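Local coordinates for L-asparaginase I (Vibrio cholerae, PDB 2OCD), which probably hydrolyses L-asparagine to L-aspartate and ammonium, working as a homotetramer, at residues B[9-14]-B[85-90]; B[38-43]-B[127-132]; B[113-118]-B[148-153]. All coordinates share one frame; numbering follows the deposited sequence.

Interaction 1 of 3, residues B[9-14]-B[85-90]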
loop_
_atom_site.group_PDB
_atom_site.type_symbol
_atom_site.label_atom_id
_atom_site.label_comp_id
_atom_site.label_asym_id
_atom_site.label_seq_id
_atom_site.Cartn_x
_atom_site.Cartn_y
_atom_site.Cartn_z
ATOM N N ALA B 9 11.533 24.641 20.948
ATOM C CA ALA B 9 12.251 24.154 22.104
ATOM C C ALA B 9 13.120 22.970 21.638
ATOM O O ALA B 9 12.584 21.896 21.305
ATOM C CB ALA B 9 11.246 23.707 23.145
ATOM N N TYR B 10 14.441 23.169 21.550
ATOM C CA TYR B 10 15.368 22.067 21.147
ATOM C C TYR B 10 15.754 21.396 22.407
ATOM O O TYR B 10 16.660 21.848 23.092
ATOM C CB TYR B 10 16.626 22.555 20.391
ATOM C CG TYR B 10 17.632 21.475 20.083
ATOM C CD1 TYR B 10 17.222 20.212 19.657
ATOM C CD2 TYR B 10 18.984 21.705 20.188
ATOM C CE1 TYR B 10 18.136 19.203 19.362
ATOM C CE2 TYR B 10 19.916 20.706 19.900
ATOM C CZ TYR B 10 19.491 19.463 19.484
ATOM O OH TYR B 10 20.408 18.429 19.234
ATOM N N THR B 11 15.038 20.333 22.727
ATOM C CA THR B 11 15.203 19.640 23.984
ATOM C C THR B 11 16.361 18.645 23.903
ATOM O O THR B 11 17.008 18.329 24.908
ATOM C CB THR B 11 13.931 18.914 24.327
ATOM O OG1 THR B 11 13.769 17.803 23.446
ATOM C CG2 THR B 11 12.731 19.857 24.158
ATOM N N GLY B 12 16.622 18.176 22.692
ATOM C CA GLY B 12 17.591 17.104 22.442
ATOM C C GLY B 12 17.315 16.347 21.136
ATOM O O GLY B 12 16.363 16.645 20.375
ATOM N N GLY B 13 18.156 15.367 20.875
ATOM C CA GLY B 13 17.933 14.457 19.770
ATOM C C GLY B 13 18.780 14.742 18.565
ATOM O O GLY B 13 19.196 15.870 18.343
ATOM N N THR B 14 19.009 13.683 17.796
ATOM C CA THR B 14 19.823 13.687 16.579
ATOM C C THR B 14 19.695 14.939 15.660
ATOM O O THR B 14 20.657 15.334 15.013
ATOM C CB THR B 14 19.502 12.379 15.730
ATOM O OG1 THR B 14 19.499 11.217 16.585
ATOM C CG2 THR B 14 20.508 12.188 14.598
ATOM N N PHE B 85 3.943 26.128 19.162
ATOM C CA PHE B 85 5.150 25.557 19.757
ATOM C C PHE B 85 5.540 24.307 19.062
ATOM O O PHE B 85 4.675 23.485 18.811
ATOM C CB PHE B 85 4.871 25.247 21.212
ATOM C CG PHE B 85 4.334 26.429 21.957
ATOM C CD1 PHE B 85 5.195 27.324 22.548
ATOM C CD2 PHE B 85 2.967 26.677 21.996
ATOM C CE1 PHE B 85 4.725 28.395 23.175
ATOM C CE2 PHE B 85 2.496 27.766 22.610
ATOM C CZ PHE B 85 3.376 28.637 23.206
ATOM N N VAL B 86 6.832 24.173 18.759
ATOM C CA VAL B 86 7.434 22.954 18.223
ATOM C C VAL B 86 8.503 22.450 19.155
ATOM O O VAL B 86 9.434 23.163 19.470
ATOM C CB VAL B 86 8.128 23.187 16.857
ATOM C CG1 VAL B 86 8.835 21.885 16.352
ATOM C CG2 VAL B 86 7.114 23.670 15.828
ATOM N N ILE B 87 8.389 21.196 19.570
ATOM C CA ILE B 87 9.335 20.616 20.496
ATOM C C ILE B 87 10.175 19.635 19.690
ATOM O O ILE B 87 9.673 18.590 19.239
ATOM C CB ILE B 87 8.598 19.904 21.654
ATOM C CG1 ILE B 87 7.899 20.917 22.561
ATOM C CG2 ILE B 87 9.543 19.060 22.509
ATOM C CD1 ILE B 87 6.656 20.339 23.327
ATOM N N LEU B 88 11.449 19.983 19.504
ATOM C CA LEU B 88 12.457 19.047 18.941
ATOM C C LEU B 88 12.975 18.128 20.006
ATOM O O LEU B 88 13.292 18.548 21.076
ATOM C CB LEU B 88 13.638 19.771 18.282
ATOM C CG LEU B 88 13.236 20.700 17.139
ATOM C CD1 LEU B 88 14.515 21.351 16.525
ATOM C CD2 LEU B 88 12.308 19.897 16.081
ATOM N N HIS B 89 13.066 16.861 19.666
ATOM C CA HIS B 89 13.130 15.752 20.624
ATOM C C HIS B 89 13.770 14.553 19.916
ATOM O O HIS B 89 13.636 14.404 18.734
ATOM C CB HIS B 89 11.702 15.414 21.044
ATOM C CG HIS B 89 11.599 14.528 22.244
ATOM N ND1 HIS B 89 12.052 13.225 22.259
ATOM C CD2 HIS B 89 11.053 14.751 23.463
ATOM C CE1 HIS B 89 11.793 12.688 23.436
ATOM N NE2 HIS B 89 11.179 13.592 24.179
ATOM N N GLY B 90 14.512 13.725 20.631
ATOM C CA GLY B 90 14.996 12.497 20.070
ATOM C C GLY B 90 13.842 11.517 19.917
ATOM O O GLY B 90 12.888 11.551 20.698
#
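Thr-11 and Leu-88 meet closely at the end of the paired strands, and they illustrate how one carbonyl can hold the end of a parallel strand pair. Leu-88 O takes two donors from the same residue: Thr-11 N at 3.0 Å and, in the carbonyl plane on a lone pair, Thr-11 OG1 at 2.5 Å. The hydroxyl can reach it because it sits between the backbone N and the carbonyl carbon (chi1 71°), which leaves CG2 to meet Ile-87 CG2 at 3.7 Å. Upstream the parallel ladder continues: Ala-9 N bonds to Val-86 O (3.0 Å), and Leu-88 N returns a more bent bond to Ala-9 O. On the face that carries Tyr-10 and Leu-88, the tyrosine ring crosses the leucine at about a right angle, and its edge atom CD1 meets Leu-88 CB at 3.9 Å. That ring reaches on to bond through OH to Gly-13 O, a link from its own strand to the loop that follows.

Past Leu-88 the pairing changes character. Gly-12 O comes within 3.5 Å of Gly-90 N, but the angle is too poor for a bond. The chains touch instead through bare backbone, with Gly-13 CA 3.5 Å from Gly-90 CA, an approach open to two residues without side chains. Beyond this, burial gives way to partial exposure at Gly-13 and Thr-14, where an acetate forms a weak hydrogen bond with Thr-14 OG1. The loops after strands 5-12 and 84-88 carry Thr-14 and Thr-91, the two predicted active-site threonines of the asparaginase fold.

Interaction 2 of 3, residues B[38-43]-B[127-132]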
loop_
_atom_site.group_PDB
_atom_site.type_symbol
_atom_site.label_atom_id
_atom_site.label_comp_id
_atom_site.label_asym_id
_atom_site.label_seq_id
_atom_site.Cartn_x
_atom_site.Cartn_y
_atom_site.Cartn_z
HETATM N N MSE B 38 19.335 29.005 7.474
HETATM C CA MSE B 38 19.103 28.476 6.147
HETATM C C MSE B 38 17.930 29.287 5.617
HETATM O O MSE B 38 16.904 29.378 6.269
HETATM C CB MSE B 38 18.712 27.003 6.255
HETATM C CG MSE B 38 19.815 26.159 6.808
HETATM SE SE MSE B 38 19.274 24.535 7.766
HETATM C CE MSE B 38 18.309 23.498 6.371
ATOM N N PRO B 39 18.079 29.892 4.443
ATOM C CA PRO B 39 17.077 30.840 3.936
ATOM C C PRO B 39 15.615 30.315 3.799
ATOM O O PRO B 39 14.643 31.091 3.938
ATOM C CB PRO B 39 17.647 31.215 2.566
ATOM C CG PRO B 39 19.092 30.874 2.653
ATOM C CD PRO B 39 19.197 29.711 3.505
ATOM N N GLU B 40 15.479 29.003 3.556
ATOM C CA GLU B 40 14.148 28.330 3.515
ATOM C C GLU B 40 13.278 28.673 4.732
ATOM O O GLU B 40 12.036 28.722 4.634
ATOM C CB GLU B 40 14.270 26.792 3.482
ATOM C CG GLU B 40 15.388 26.221 2.631
ATOM C CD GLU B 40 16.661 25.904 3.430
ATOM O OE1 GLU B 40 16.599 25.015 4.310
ATOM O OE2 GLU B 40 17.718 26.530 3.154
ATOM N N PHE B 41 13.918 28.843 5.889
ATOM C CA PHE B 41 13.186 29.108 7.135
ATOM C C PHE B 41 12.875 30.606 7.350
ATOM O O PHE B 41 12.255 30.986 8.340
ATOM C CB PHE B 41 13.974 28.538 8.330
ATOM C CG PHE B 41 13.952 27.037 8.408
ATOM C CD1 PHE B 41 12.950 26.377 9.089
ATOM C CD2 PHE B 41 14.924 26.272 7.760
ATOM C CE1 PHE B 41 12.933 24.998 9.127
ATOM C CE2 PHE B 41 14.898 24.876 7.815
ATOM C CZ PHE B 41 13.924 24.252 8.480
ATOM N N HIS B 42 13.317 31.453 6.431
ATOM C CA HIS B 42 13.248 32.892 6.611
ATOM C C HIS B 42 12.682 33.485 5.328
ATOM O O HIS B 42 13.413 33.961 4.414
ATOM C CB HIS B 42 14.632 33.475 6.893
ATOM C CG HIS B 42 15.257 32.993 8.159
ATOM N ND1 HIS B 42 14.735 33.279 9.399
ATOM C CD2 HIS B 42 16.381 32.277 8.378
ATOM C CE1 HIS B 42 15.501 32.740 10.330
ATOM N NE2 HIS B 42 16.515 32.138 9.735
ATOM N N ARG B 43 11.370 33.405 5.231
ATOM C CA ARG B 43 10.678 33.874 4.059
ATOM C C ARG B 43 9.290 34.236 4.513
ATOM O O ARG B 43 8.775 33.648 5.469
ATOM C CB ARG B 43 10.654 32.795 2.948
ATOM C CG ARG B 43 10.049 31.482 3.385
ATOM C CD ARG B 43 10.204 30.426 2.337
ATOM N NE ARG B 43 9.358 30.756 1.203
ATOM C CZ ARG B 43 9.575 30.386 -0.058
ATOM N NH1 ARG B 43 10.604 29.617 -0.399
ATOM N NH2 ARG B 43 8.748 30.803 -0.984
ATOM N N ASP B 127 15.991 14.244 6.933
ATOM C CA ASP B 127 14.557 14.344 7.075
ATOM C C ASP B 127 14.200 15.489 8.000
ATOM O O ASP B 127 13.063 15.982 8.012
ATOM C CB ASP B 127 13.956 13.013 7.590
ATOM C CG ASP B 127 14.640 12.488 8.861
ATOM O OD1 ASP B 127 15.883 12.539 9.002
ATOM O OD2 ASP B 127 13.927 11.993 9.733
ATOM N N GLY B 128 15.172 15.925 8.791
ATOM C CA GLY B 128 14.977 17.084 9.630
ATOM C C GLY B 128 14.443 18.327 8.938
ATOM O O GLY B 128 13.628 19.057 9.516
ATOM N N GLN B 129 14.883 18.615 7.725
ATOM C CA GLN B 129 14.524 19.933 7.207
ATOM C C GLN B 129 13.042 19.931 6.876
ATOM O O GLN B 129 12.328 20.823 7.290
ATOM C CB GLN B 129 15.403 20.425 6.041
ATOM C CG GLN B 129 15.212 19.659 4.741
ATOM C CD GLN B 129 15.398 20.516 3.488
ATOM O OE1 GLN B 129 15.637 19.968 2.390
ATOM N NE2 GLN B 129 15.275 21.861 3.635
ATOM N N ALA B 130 12.559 18.896 6.202
ATOM C CA ALA B 130 11.130 18.832 5.893
ATOM C C ALA B 130 10.282 18.726 7.173
ATOM O O ALA B 130 9.229 19.324 7.246
ATOM C CB ALA B 130 10.841 17.690 4.955
ATOM N N ASN B 131 10.737 17.973 8.166
ATOM C CA ASN B 131 9.977 17.796 9.389
ATOM C C ASN B 131 9.875 19.104 10.187
ATOM O O ASN B 131 8.827 19.424 10.705
ATOM C CB ASN B 131 10.619 16.729 10.288
ATOM C CG ASN B 131 10.293 15.284 9.879
ATOM O OD1 ASN B 131 10.955 14.361 10.340
ATOM N ND2 ASN B 131 9.269 15.085 9.078
ATOM N N LEU B 132 10.944 19.870 10.281
ATOM C CA LEU B 132 10.859 21.151 10.966
ATOM C C LEU B 132 10.146 22.218 10.123
ATOM O O LEU B 132 9.366 23.043 10.645
ATOM C CB LEU B 132 12.246 21.668 11.360
ATOM C CG LEU B 132 12.268 22.929 12.225
ATOM C CD1 LEU B 132 11.363 22.873 13.459
ATOM C CD2 LEU B 132 13.699 23.266 12.610
#
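Gln-129 reaches from the first turns of helix 127-141 toward the short 3-10 segment 39-41, and its side chain samples both halves of the contact. At its base, CB faces the methyl CE of Met-38, a selenomethionine, at 4.2 Å. CG is then placed between the backbone N and the carbonyl carbon (chi1 69°), and a bend at chi2 swings the amide out toward the loop. At the tip, NE2 comes to 3.5 Å from Glu-40 OE1. The carboxylate and amide planes stand 86° apart and the angle is poor, so this is proximity and not a hydrogen bond.

Beside this polar pair lies Phe-41. Its CZ approaches Gln-129 O obliquely at 4.0 Å, while CE1 packs on Leu-132 CG at 3.8 Å, the ring and the leucine crossing at about a right angle. The ring also reaches Leu-136, farther along the helix. Glu-40 and Pro-39 each meet their own counterpart in a second subunit, which places the loop at a subunit interface.

The chemistry implies attachment by shape: a buried aromatic and leucine pair holds loop to helix, while the neighbouring amide and carboxylate add at most a weak electrostatic attraction.

Interaction 3 of 3, residues B[113-118]-B[148-153]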
loop_
_atom_site.group_PDB
_atom_site.type_symbol
_atom_site.label_atom_id
_atom_site.label_comp_id
_atom_site.label_asym_id
_atom_site.label_seq_id
_atom_site.Cartn_x
_atom_site.Cartn_y
_atom_site.Cartn_z
ATOM N N ILE B 113 3.523 20.730 18.655
ATOM C CA ILE B 113 3.954 19.730 17.725
ATOM C C ILE B 113 5.342 19.265 18.133
ATOM O O ILE B 113 6.309 20.033 18.096
ATOM C CB ILE B 113 4.058 20.307 16.317
ATOM C CG1 ILE B 113 2.771 21.012 15.889
ATOM C CG2 ILE B 113 4.312 19.206 15.334
ATOM C CD1 ILE B 113 2.768 21.378 14.348
ATOM N N VAL B 114 5.438 17.999 18.506
ATOM C CA VAL B 114 6.713 17.333 18.788
ATOM C C VAL B 114 7.258 16.724 17.482
ATOM O O VAL B 114 6.540 16.046 16.756
ATOM C CB VAL B 114 6.514 16.214 19.827
ATOM C CG1 VAL B 114 7.842 15.506 20.158
ATOM C CG2 VAL B 114 5.811 16.785 21.063
ATOM N N THR B 115 8.516 16.998 17.167
ATOM C CA THR B 115 9.121 16.401 15.989
ATOM C C THR B 115 10.610 16.191 16.162
ATOM O O THR B 115 11.188 16.478 17.214
ATOM C CB THR B 115 8.773 17.220 14.707
ATOM O OG1 THR B 115 9.103 16.464 13.528
ATOM C CG2 THR B 115 9.461 18.505 14.663
ATOM N N GLY B 116 11.225 15.664 15.123
ATOM C CA GLY B 116 12.640 15.298 15.157
ATOM C C GLY B 116 13.051 14.758 13.806
ATOM O O GLY B 116 12.375 14.982 12.782
ATOM N N SER B 117 14.163 14.037 13.794
ATOM C CA SER B 117 14.637 13.408 12.597
ATOM C C SER B 117 15.615 12.264 12.906
ATOM O O SER B 117 16.160 12.173 13.986
ATOM C CB SER B 117 15.290 14.462 11.701
ATOM O OG SER B 117 16.607 14.776 12.152
ATOM N N GLN B 118 15.775 11.367 11.937
ATOM C CA GLN B 118 16.740 10.284 12.033
ATOM C C GLN B 118 18.112 10.821 11.756
ATOM O O GLN B 118 19.068 10.342 12.309
ATOM C CB GLN B 118 16.479 9.195 10.977
ATOM C CG GLN B 118 15.215 8.415 11.166
ATOM C CD GLN B 118 14.977 7.392 10.027
ATOM O OE1 GLN B 118 13.849 7.281 9.488
ATOM N NE2 GLN B 118 16.041 6.648 9.653
ATOM N N THR B 148 0.559 17.192 19.248
ATOM C CA THR B 148 0.651 16.345 18.059
ATOM C C THR B 148 2.104 15.950 17.767
ATOM O O THR B 148 3.046 16.443 18.427
ATOM C CB THR B 148 0.028 17.076 16.839
ATOM O OG1 THR B 148 0.707 18.324 16.615
ATOM C CG2 THR B 148 -1.516 17.333 17.079
ATOM N N LEU B 149 2.288 15.049 16.799
ATOM C CA LEU B 149 3.612 14.433 16.538
ATOM C C LEU B 149 3.794 14.369 15.046
ATOM O O LEU B 149 2.974 13.772 14.334
ATOM C CB LEU B 149 3.723 13.040 17.185
ATOM C CG LEU B 149 5.066 12.278 17.191
ATOM C CD1 LEU B 149 5.220 11.257 18.357
ATOM C CD2 LEU B 149 5.337 11.521 15.923
ATOM N N PHE B 150 4.838 15.013 14.557
ATOM C CA PHE B 150 5.023 15.069 13.142
ATOM C C PHE B 150 6.225 14.212 12.713
ATOM O O PHE B 150 7.353 14.410 13.221
ATOM C CB PHE B 150 5.148 16.522 12.720
ATOM C CG PHE B 150 5.186 16.714 11.252
ATOM C CD1 PHE B 150 4.064 16.465 10.477
ATOM C CD2 PHE B 150 6.304 17.159 10.635
ATOM C CE1 PHE B 150 4.087 16.630 9.089
ATOM C CE2 PHE B 150 6.312 17.320 9.255
ATOM C CZ PHE B 150 5.214 17.045 8.500
ATOM N N PHE B 151 5.965 13.238 11.831
ATOM C CA PHE B 151 7.009 12.378 11.270
ATOM C C PHE B 151 6.481 11.661 10.027
ATOM O O PHE B 151 5.255 11.475 9.890
ATOM C CB PHE B 151 7.490 11.358 12.305
ATOM C CG PHE B 151 9.002 11.175 12.366
ATOM C CD1 PHE B 151 9.790 12.059 13.086
ATOM C CD2 PHE B 151 9.612 10.080 11.761
ATOM C CE1 PHE B 151 11.176 11.868 13.182
ATOM C CE2 PHE B 151 10.987 9.849 11.846
ATOM C CZ PHE B 151 11.777 10.737 12.561
ATOM N N ASN B 152 7.393 11.258 9.140
ATOM C CA ASN B 152 7.011 10.585 7.898
ATOM C C ASN B 152 5.891 11.370 7.196
ATOM O O ASN B 152 4.897 10.797 6.825
ATOM C CB ASN B 152 6.530 9.130 8.164
ATOM C CG ASN B 152 7.437 8.346 9.171
ATOM O OD1 ASN B 152 7.111 8.220 10.373
ATOM N ND2 ASN B 152 8.559 7.814 8.681
ATOM N N ASN B 153 5.986 12.695 7.113
ATOM C CA ASN B 153 4.993 13.514 6.401
ATOM C C ASN B 153 3.552 13.463 6.915
ATOM O O ASN B 153 2.595 13.821 6.213
ATOM C CB ASN B 153 4.987 13.185 4.912
ATOM C CG ASN B 153 6.328 13.363 4.283
ATOM O OD1 ASN B 153 6.986 14.390 4.459
ATOM N ND2 ASN B 153 6.761 12.356 3.547
#
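Phe-151 and Phe-150 meet segment 113-118 in different ways, and neither ring has an atom of that segment squarely over a face. The Phe-151 ring leans toward the opposite backbone: Gly-116 O approaches CE1 obliquely at 3.4 Å, and Ser-117 N lies at the ring edge, near its plane. Asn-152 OD1, in plane, occupies another part of the edge, and Phe-172 meets the ring in an edge-to-face stack. Phe-151 also touches Thr-91, a predicted substrate-binding and active-site residue. Phe-150 is turned otherwise. Its ring leads away from strand 113-115 toward helix 127-141, leaving CB beside Ile-113 CG2 at 3.8 Å and the CD2 edge near Thr-115 OG1.

Between the rings and the start of the strands runs a short parallel ladder. Val-114 N donates to Thr-148 O at 2.9 Å in a nearly straight bond (169° at the hydrogen), and Phe-150 N donates to Val-114 O at 3.0 Å. The strands then part, Gly-116 N lying 4.5 Å from Phe-150 O. A side chain takes over: Thr-115 OG1, anti to its backbone N (chi1 -167°), donates a hydrogen bond to Phe-150 O at 2.7 Å, tilted 33° from the carbonyl plane. On the same face Thr-148 OG1 rests against Ile-113 CG1 at 3.5 Å and makes a weak hydrogen bond with Val-112 O. On the other face, Val-114 and Leu-149 turn toward Met-94 of helix 94-104.

These are the two strands of a beta-alpha-beta crossover through helix 127-141. The Phe-151 ring packs against the backbone of Gly-116 and Ser-117 where the chains diverge. The chemistry implies that a threonine hydroxyl satisfies a buried carbonyl where the backbone ladder gives out.

Interactions 1 and 3 belong to one sheet, zipped together by probable hydrogen bonds from Ile-87 N to Ile-113 O (2.8 Å) and from Thr-115 N to Ile-87 O (2.9 Å). The helix of interaction 2 lies against the sheet: Leu-132 CD1 packs on Val-86 CG1 at 4.0 Å, so the helix that receives the loop 38-43 also covers strand 84-88. The start of that helix is tied to interaction 3 by Asp-127 OD2, which accepts a hydrogen bond from Gln-118 N (2.9 Å). Toward the predicted active site, interactions 1 and 3 converge, with the side chains of Ser-117 and Thr-14 about 5 Å apart at their nearest atoms, whereas interaction 2 stays away from it at a subunit interface.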